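Local atomic coordinates of PAN2-PAN3 deadenylation complex catalytic subunit pan2 (Neurospora crassa, PDB entry 4CZW), a protein that shortens the poly(A) tails of messenger RNA as the catalytic exonuclease subunit of the Pan2-Pan3 deadenylation complex, an early step in mRNA turnover. Residues M66-A71 with M403-R408; Y302-E305 with L311-N314; V503-E508 with I512-L517. One frame throughout, in Å; residues are numbered along the deposited sequence.

Interaction 1. Residues M66-A71 with M403-R408; sequences MALQHA and MDWKTR. With ZN (zinc ion), chain B.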
# COMPACT_ATOMS: atom_id res chain seq x y z
N MSE A 66 -10.25 3.65 4.60
CA MSE A 66 -9.67 4.86 5.18
C MSE A 66 -8.67 5.53 4.24
O MSE A 66 -8.71 6.74 4.04
CB MSE A 66 -9.00 4.52 6.51
CG MSE A 66 -8.44 5.71 7.26
SE MSE A 66 -7.47 5.15 8.86
CE MSE A 66 -8.79 3.92 9.59
N ALA A 67 -7.78 4.73 3.67
CA ALA A 67 -6.74 5.24 2.79
C ALA A 67 -7.31 5.72 1.46
O ALA A 67 -6.89 6.75 0.93
CB ALA A 67 -5.68 4.17 2.55
N LEU A 68 -8.26 4.97 0.92
CA LEU A 68 -8.86 5.29 -0.37
C LEU A 68 -9.70 6.56 -0.31
O LEU A 68 -9.72 7.36 -1.24
CB LEU A 68 -9.70 4.12 -0.88
CG LEU A 68 -8.91 2.89 -1.33
CD1 LEU A 68 -9.86 1.76 -1.71
CD2 LEU A 68 -8.01 3.23 -2.50
N GLN A 69 -10.41 6.74 0.81
CA GLN A 69 -11.25 7.93 0.99
C GLN A 69 -10.39 9.19 1.07
O GLN A 69 -10.85 10.28 0.74
CB GLN A 69 -12.12 7.80 2.24
CG GLN A 69 -13.11 6.65 2.21
CD GLN A 69 -14.22 6.84 1.19
OE1 GLN A 69 -14.47 7.96 0.73
NE2 GLN A 69 -14.88 5.75 0.83
N HIS A 70 -9.15 9.03 1.52
CA HIS A 70 -8.22 10.16 1.61
C HIS A 70 -7.48 10.39 0.30
O HIS A 70 -7.35 11.53 -0.15
CB HIS A 70 -7.21 9.94 2.73
CG HIS A 70 -6.10 10.95 2.73
ND1 HIS A 70 -6.27 12.25 3.15
CD2 HIS A 70 -4.80 10.85 2.35
CE1 HIS A 70 -5.13 12.90 3.03
NE2 HIS A 70 -4.22 12.07 2.54
N ALA A 71 -7.00 9.31 -0.30
CA ALA A 71 -6.24 9.40 -1.55
C ALA A 71 -7.08 9.98 -2.68
O ALA A 71 -6.54 10.59 -3.61
CB ALA A 71 -5.71 8.03 -1.94
N MSE A 403 -17.73 2.83 -2.08
CA MSE A 403 -17.18 3.18 -3.39
C MSE A 403 -17.31 4.67 -3.71
O MSE A 403 -17.11 5.08 -4.85
CB MSE A 403 -17.87 2.37 -4.49
CG MSE A 403 -17.69 0.86 -4.35
SE MSE A 403 -15.82 0.32 -4.45
CE MSE A 403 -15.36 1.12 -6.16
N ASP A 404 -17.64 5.47 -2.70
CA ASP A 404 -17.82 6.91 -2.91
C ASP A 404 -16.51 7.61 -3.24
O ASP A 404 -16.51 8.68 -3.85
CB ASP A 404 -18.47 7.55 -1.68
CG ASP A 404 -19.82 6.94 -1.35
OD1 ASP A 404 -20.43 6.31 -2.24
OD2 ASP A 404 -20.27 7.10 -0.19
N TRP A 405 -15.40 7.01 -2.83
CA TRP A 405 -14.08 7.57 -3.13
C TRP A 405 -13.84 7.56 -4.64
O TRP A 405 -13.17 8.43 -5.18
CB TRP A 405 -12.98 6.79 -2.41
CG TRP A 405 -12.81 5.38 -2.89
CD1 TRP A 405 -13.43 4.27 -2.39
CD2 TRP A 405 -11.96 4.92 -3.95
NE1 TRP A 405 -13.02 3.15 -3.08
CE2 TRP A 405 -12.12 3.52 -4.04
CE3 TRP A 405 -11.08 5.56 -4.83
CZ2 TRP A 405 -11.44 2.75 -4.98
CZ3 TRP A 405 -10.40 4.79 -5.76
CH2 TRP A 405 -10.58 3.40 -5.83
N LYS A 406 -14.41 6.56 -5.30
CA LYS A 406 -14.29 6.43 -6.75
C LYS A 406 -15.42 7.19 -7.44
O LYS A 406 -15.20 7.86 -8.45
CB LYS A 406 -14.31 4.95 -7.15
CG LYS A 406 -13.90 4.68 -8.59
CD LYS A 406 -13.75 3.19 -8.83
CE LYS A 406 -13.25 2.89 -10.23
NZ LYS A 406 -13.04 1.43 -10.44
N THR A 407 -16.62 7.08 -6.88
CA THR A 407 -17.80 7.76 -7.42
C THR A 407 -17.64 9.27 -7.41
O THR A 407 -17.88 9.94 -8.41
CB THR A 407 -19.07 7.38 -6.64
OG1 THR A 407 -19.33 5.98 -6.80
CG2 THR A 407 -20.26 8.18 -7.13
N ARG A 408 -17.21 9.82 -6.27
CA ARG A 408 -17.00 11.25 -6.15
C ARG A 408 -15.51 11.58 -6.05
O ARG A 408 -15.09 12.36 -5.20
CB ARG A 408 -17.75 11.80 -4.93
CG ARG A 408 -19.26 11.68 -5.04
CD ARG A 408 -19.96 12.47 -3.95
NE ARG A 408 -19.65 11.97 -2.61
CZ ARG A 408 -20.33 11.01 -2.00
NH1 ARG A 408 -21.37 10.44 -2.61
NH2 ARG A 408 -19.98 10.61 -0.79
ZN ZN B . -2.68 12.65 1.35
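Leu68 lies over one face of the Trp405 indole, and this pair makes the dense half of the contact. Leu68 CB stands 3.8 Å from the centroid of the five-membered ring, 6° off its normal, in a CH-pi contact, while Leu68 CD1 reaches on to Trp405 CE2 at 3.7 Å. Because Trp405 CG sits between its backbone N and carbonyl carbon (chi1 67°), the indole stands between Leu68 and Lys406 CB, which covers the opposite face. Gln69, bent at chi2, arrives at the pyrrole edge with its amide 88° to the ring and NE2 3.8 Å from Trp405 CD1; Asn65 OD1 is the main partner of that NE2. Helix 61-71 is part of the pseudo-UCH domain, and its His70, turned away from Trp405, binds zinc through NE2 at 2.0 Å together with Cys75, Cys80 and Cys83. Trp405 also touches Trp537 and Asn541 of the exonuclease domain, so helix 404-407 packs against both domains. Its outer side is far looser: Asp404 barely grazes Gln69, and Arg408 folds back at the surface, its NH2 3.6 Å from Asp404 OD2 in a salt bridge. That same OD2 is hydrogen-bonded to Ser156 OG.

Interaction 2. Residues Y302-E305 with L311-N314; sequences YCYE and LHLN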
# COMPACT_ATOMS: atom_id res chain seq x y z
N TYR A 302 -11.79 -6.51 29.62
CA TYR A 302 -11.97 -7.94 29.77
C TYR A 302 -12.10 -8.61 28.40
O TYR A 302 -12.98 -8.27 27.61
CB TYR A 302 -13.20 -8.24 30.62
CG TYR A 302 -13.21 -7.50 31.94
CD1 TYR A 302 -12.57 -8.02 33.06
CD2 TYR A 302 -13.86 -6.28 32.07
CE1 TYR A 302 -12.57 -7.35 34.26
CE2 TYR A 302 -13.87 -5.60 33.27
CZ TYR A 302 -13.22 -6.14 34.37
OH TYR A 302 -13.22 -5.46 35.57
N CYS A 303 -11.21 -9.57 28.13
CA CYS A 303 -11.20 -10.24 26.83
C CYS A 303 -11.58 -11.71 26.96
O CYS A 303 -11.20 -12.39 27.91
CB CYS A 303 -9.82 -10.11 26.19
SG CYS A 303 -9.71 -10.78 24.51
N TYR A 304 -12.34 -12.20 25.98
CA TYR A 304 -12.79 -13.59 25.99
C TYR A 304 -12.59 -14.26 24.64
O TYR A 304 -12.57 -13.59 23.60
CB TYR A 304 -14.27 -13.67 26.40
CG TYR A 304 -14.58 -12.97 27.70
CD1 TYR A 304 -14.34 -13.58 28.92
CD2 TYR A 304 -15.12 -11.69 27.70
CE1 TYR A 304 -14.63 -12.93 30.11
CE2 TYR A 304 -15.41 -11.03 28.88
CZ TYR A 304 -15.16 -11.66 30.08
OH TYR A 304 -15.44 -11.01 31.26
N GLU A 305 -12.42 -15.58 24.65
CA GLU A 305 -12.19 -16.34 23.43
C GLU A 305 -12.78 -17.74 23.54
O GLU A 305 -13.09 -18.21 24.63
CB GLU A 305 -10.69 -16.42 23.13
CG GLU A 305 -9.91 -17.23 24.15
CD GLU A 305 -8.41 -17.20 23.90
OE1 GLU A 305 -7.81 -16.11 24.03
OE2 GLU A 305 -7.84 -18.26 23.58
N LEU A 311 -20.27 -18.15 25.55
CA LEU A 311 -21.10 -18.17 26.75
C LEU A 311 -21.48 -16.76 27.18
O LEU A 311 -22.64 -16.50 27.51
CB LEU A 311 -20.36 -18.89 27.88
CG LEU A 311 -21.15 -19.09 29.18
CD1 LEU A 311 -22.39 -19.92 28.93
CD2 LEU A 311 -20.27 -19.73 30.24
N HIS A 312 -20.51 -15.85 27.17
CA HIS A 312 -20.75 -14.47 27.55
C HIS A 312 -21.68 -13.76 26.57
O HIS A 312 -22.47 -12.89 26.97
CB HIS A 312 -19.43 -13.70 27.65
CG HIS A 312 -18.73 -13.86 28.96
ND1 HIS A 312 -18.22 -15.06 29.40
CD2 HIS A 312 -18.46 -12.96 29.94
CE1 HIS A 312 -17.67 -14.90 30.59
NE2 HIS A 312 -17.80 -13.63 30.94
N LEU A 313 -21.60 -14.14 25.30
CA LEU A 313 -22.46 -13.55 24.28
C LEU A 313 -23.91 -13.99 24.44
O LEU A 313 -24.83 -13.24 24.12
CB LEU A 313 -21.94 -13.92 22.88
CG LEU A 313 -20.68 -13.18 22.42
CD1 LEU A 313 -20.17 -13.75 21.11
CD2 LEU A 313 -20.96 -11.69 22.29
N ASN A 314 -24.11 -15.20 24.94
CA ASN A 314 -25.45 -15.71 25.18
C ASN A 314 -26.09 -15.05 26.40
O ASN A 314 -27.31 -14.89 26.45
CB ASN A 314 -25.43 -17.24 25.36
CG ASN A 314 -25.05 -17.97 24.09
OD1 ASN A 314 -25.20 -17.44 22.99
ND2 ASN A 314 -24.56 -19.20 24.23
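Tyr304 and His312 account for the whole of this surface contact, a stack between a strand and the helix that directly follows it. The phenol and the imidazole lie face to face, their centroids 3.9 Å apart and their planes inclined by 28°. Each ring is offset toward the rim of the other: His312 CD2 stands over one face of Tyr304, and Tyr304 CE1 over one face of His312. His312 NE2 is set above the outer half of the phenol, at 3.4 Å from both Tyr304 CE1 and Tyr304 CZ, while the phenol oxygen, Tyr304 OH, is 3.5 Å from NE2. Both side chains point CG away from their own carbonyl carbon (chi1 -53° for Tyr304 and -84° for His312); the two side chains run at about a right angle to each other, yet their rings come nearly parallel.

The polar interactions run to neighbours rather than between the two rings. His312 ND1 is hydrogen-bonded to Asp308 O, one turn earlier in helix 306-314, and this fixes the rotation of the imidazole. On the other side, the backbone of Tyr304 pairs with Gly293 of strand 291-297, the antiparallel partner of strand 300-305 in the mixed sheet of the pseudo-UCH domain.

Apolar packing completes the setting. Tyr304 rests on Ile295 of the adjacent strand and His312 on Ile320, so the stack joins the last turn of the helix to the face of the sheet from which it springs.

Since Asp308 O can only accept, the imidazole probably carries hydrogen on ND1. In the neutral form NE2 would then be the unprotonated nitrogen, above the outer half of the phenol; a second proton there would probably give the stack some cation-pi character.

Interaction 3. Residues V503-E508 with I512-L517; sequences VDYLTE and ITPTDL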
# COMPACT_ATOMS: atom_id res chain seq x y z
N VAL A 503 22.28 9.05 -10.98
CA VAL A 503 23.57 8.57 -11.48
C VAL A 503 23.73 8.89 -12.96
O VAL A 503 24.79 9.32 -13.40
CB VAL A 503 23.73 7.05 -11.25
CG1 VAL A 503 25.04 6.56 -11.85
CG2 VAL A 503 23.65 6.73 -9.77
N ASP A 504 22.66 8.68 -13.72
CA ASP A 504 22.69 8.93 -15.16
C ASP A 504 21.38 9.56 -15.62
O ASP A 504 20.30 9.06 -15.30
CB ASP A 504 22.97 7.64 -15.93
CG ASP A 504 23.46 7.88 -17.34
OD1 ASP A 504 23.11 8.92 -17.93
OD2 ASP A 504 24.20 7.02 -17.86
N TYR A 505 21.48 10.65 -16.38
CA TYR A 505 20.30 11.33 -16.90
C TYR A 505 19.80 10.69 -18.19
O TYR A 505 18.67 10.94 -18.61
CB TYR A 505 20.59 12.81 -17.12
CG TYR A 505 20.55 13.64 -15.86
CD1 TYR A 505 21.65 13.71 -15.01
CD2 TYR A 505 19.41 14.36 -15.52
CE1 TYR A 505 21.61 14.47 -13.85
CE2 TYR A 505 19.36 15.12 -14.36
CZ TYR A 505 20.47 15.17 -13.54
OH TYR A 505 20.42 15.93 -12.39
N LEU A 506 20.65 9.88 -18.81
CA LEU A 506 20.32 9.20 -20.06
C LEU A 506 19.87 10.20 -21.12
O LEU A 506 18.80 10.07 -21.70
CB LEU A 506 19.25 8.14 -19.84
CG LEU A 506 19.53 7.09 -18.76
CD1 LEU A 506 18.35 6.15 -18.58
CD2 LEU A 506 20.79 6.30 -19.09
N THR A 507 20.71 11.21 -21.36
CA THR A 507 20.36 12.31 -22.25
C THR A 507 20.22 11.86 -23.71
O THR A 507 19.37 12.36 -24.44
CB THR A 507 21.41 13.44 -22.17
OG1 THR A 507 21.65 13.77 -20.80
CG2 THR A 507 20.91 14.68 -22.91
N GLU A 508 21.06 10.91 -24.12
CA GLU A 508 20.98 10.39 -25.48
C GLU A 508 19.71 9.58 -25.68
O GLU A 508 19.14 9.55 -26.77
CB GLU A 508 22.21 9.54 -25.81
CG GLU A 508 23.52 10.30 -25.78
CD GLU A 508 24.69 9.46 -26.28
OE1 GLU A 508 24.44 8.38 -26.85
OE2 GLU A 508 25.85 9.90 -26.12
N ILE A 512 16.75 14.26 -21.70
CA ILE A 512 16.59 14.96 -20.43
C ILE A 512 17.92 15.55 -19.95
O ILE A 512 18.92 14.85 -19.86
CB ILE A 512 16.04 14.02 -19.34
CG1 ILE A 512 14.70 13.42 -19.78
CG2 ILE A 512 15.87 14.77 -18.03
CD1 ILE A 512 13.62 14.44 -20.02
N THR A 513 17.90 16.85 -19.66
CA THR A 513 19.08 17.54 -19.15
C THR A 513 18.88 17.89 -17.68
O THR A 513 17.74 18.03 -17.22
CB THR A 513 19.37 18.83 -19.95
OG1 THR A 513 18.39 19.82 -19.64
CG2 THR A 513 19.34 18.54 -21.45
N PRO A 514 19.98 18.03 -16.92
CA PRO A 514 19.90 18.42 -15.51
C PRO A 514 19.16 19.73 -15.28
O PRO A 514 18.59 19.94 -14.21
CB PRO A 514 21.37 18.55 -15.10
CG PRO A 514 22.09 17.62 -16.01
CD PRO A 514 21.36 17.68 -17.32
N THR A 515 19.16 20.60 -16.29
CA THR A 515 18.46 21.87 -16.20
C THR A 515 16.95 21.66 -16.11
O THR A 515 16.26 22.35 -15.36
CB THR A 515 18.78 22.77 -17.41
OG1 THR A 515 20.19 23.01 -17.47
CG2 THR A 515 18.05 24.10 -17.31
N ASP A 516 16.44 20.69 -16.87
CA ASP A 516 15.01 20.39 -16.90
C ASP A 516 14.49 19.97 -15.52
O ASP A 516 13.32 20.19 -15.20
CB ASP A 516 14.71 19.29 -17.92
CG ASP A 516 15.10 19.69 -19.33
OD1 ASP A 516 14.42 20.55 -19.92
OD2 ASP A 516 16.08 19.12 -19.86
N LEU A 517 15.36 19.35 -14.73
CA LEU A 517 14.96 18.86 -13.41
C LEU A 517 15.44 19.77 -12.29
O LEU A 517 15.12 19.55 -11.12
CB LEU A 517 15.50 17.44 -13.20
CG LEU A 517 15.09 16.40 -14.25
CD1 LEU A 517 15.63 15.03 -13.88
CD2 LEU A 517 13.58 16.37 -14.42
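With Tyr505 CG anti to the carbonyl carbon (chi1 -80°), the phenol is laid across Pro514, and the same choice of torsion in Thr507, where OG1 takes that position (chi1 -49°), aims the hydroxyl at Ile512. Both belong to a compact turn of the RNase H-like exonuclease domain, in which the chain leaves strand 502-504, forms the short helix 507-510 and doubles back into the weakly bonded helix 514-517. An Asx turn starts it: Asp504 OD1 accepts from Leu506 N at 2.8 Å, approached from above the carboxylate plane. Pro514 CG then sits over the centre of the Tyr505 ring, 3.8 Å from its centroid, in a CH-pi contact. Leu517 CD1 comes obliquely to the ring, 3.8 Å from Tyr505 CE2, and Ile512 CG2 meets the ring edge more distantly. On the returning segment Asp516 OD2 uses its anti lone pair for Thr513 N at 2.9 Å, while Asp516 OD1 forms a salt bridge with Arg524, so each carboxylate oxygen has a partner. The side chain of Ile512 lies about 4 Å from that of Glu447, probably one of the ligands of the catalytic metal ions, as in related exonucleases. The hydrogen bond between the segments runs from Thr507 OG1 to Ile512 O at 3.1 Å, with a C=O...OG1 angle of 154°.

In the fold
From the N terminus, the chain enters interaction 1 on helix 61-71 of the pseudo-UCH domain and returns to it 332 residues later through helix 404-407. Interaction 2 forms and closes within this span: strand 300-305 runs straight into helix 306-314, a short local loop whose centre is about 35 Å from that of interaction 1. Interaction 3 follows in series in the exonuclease domain, its centre about 64 Å from that of interaction 2 and across the centre of the chain from it. None of the three touch or cross. Interaction 2 ties a strand to the helix after it, and interaction 3 ties the turn and helix start behind strand 502-504 to the segment leading into helix 514-517.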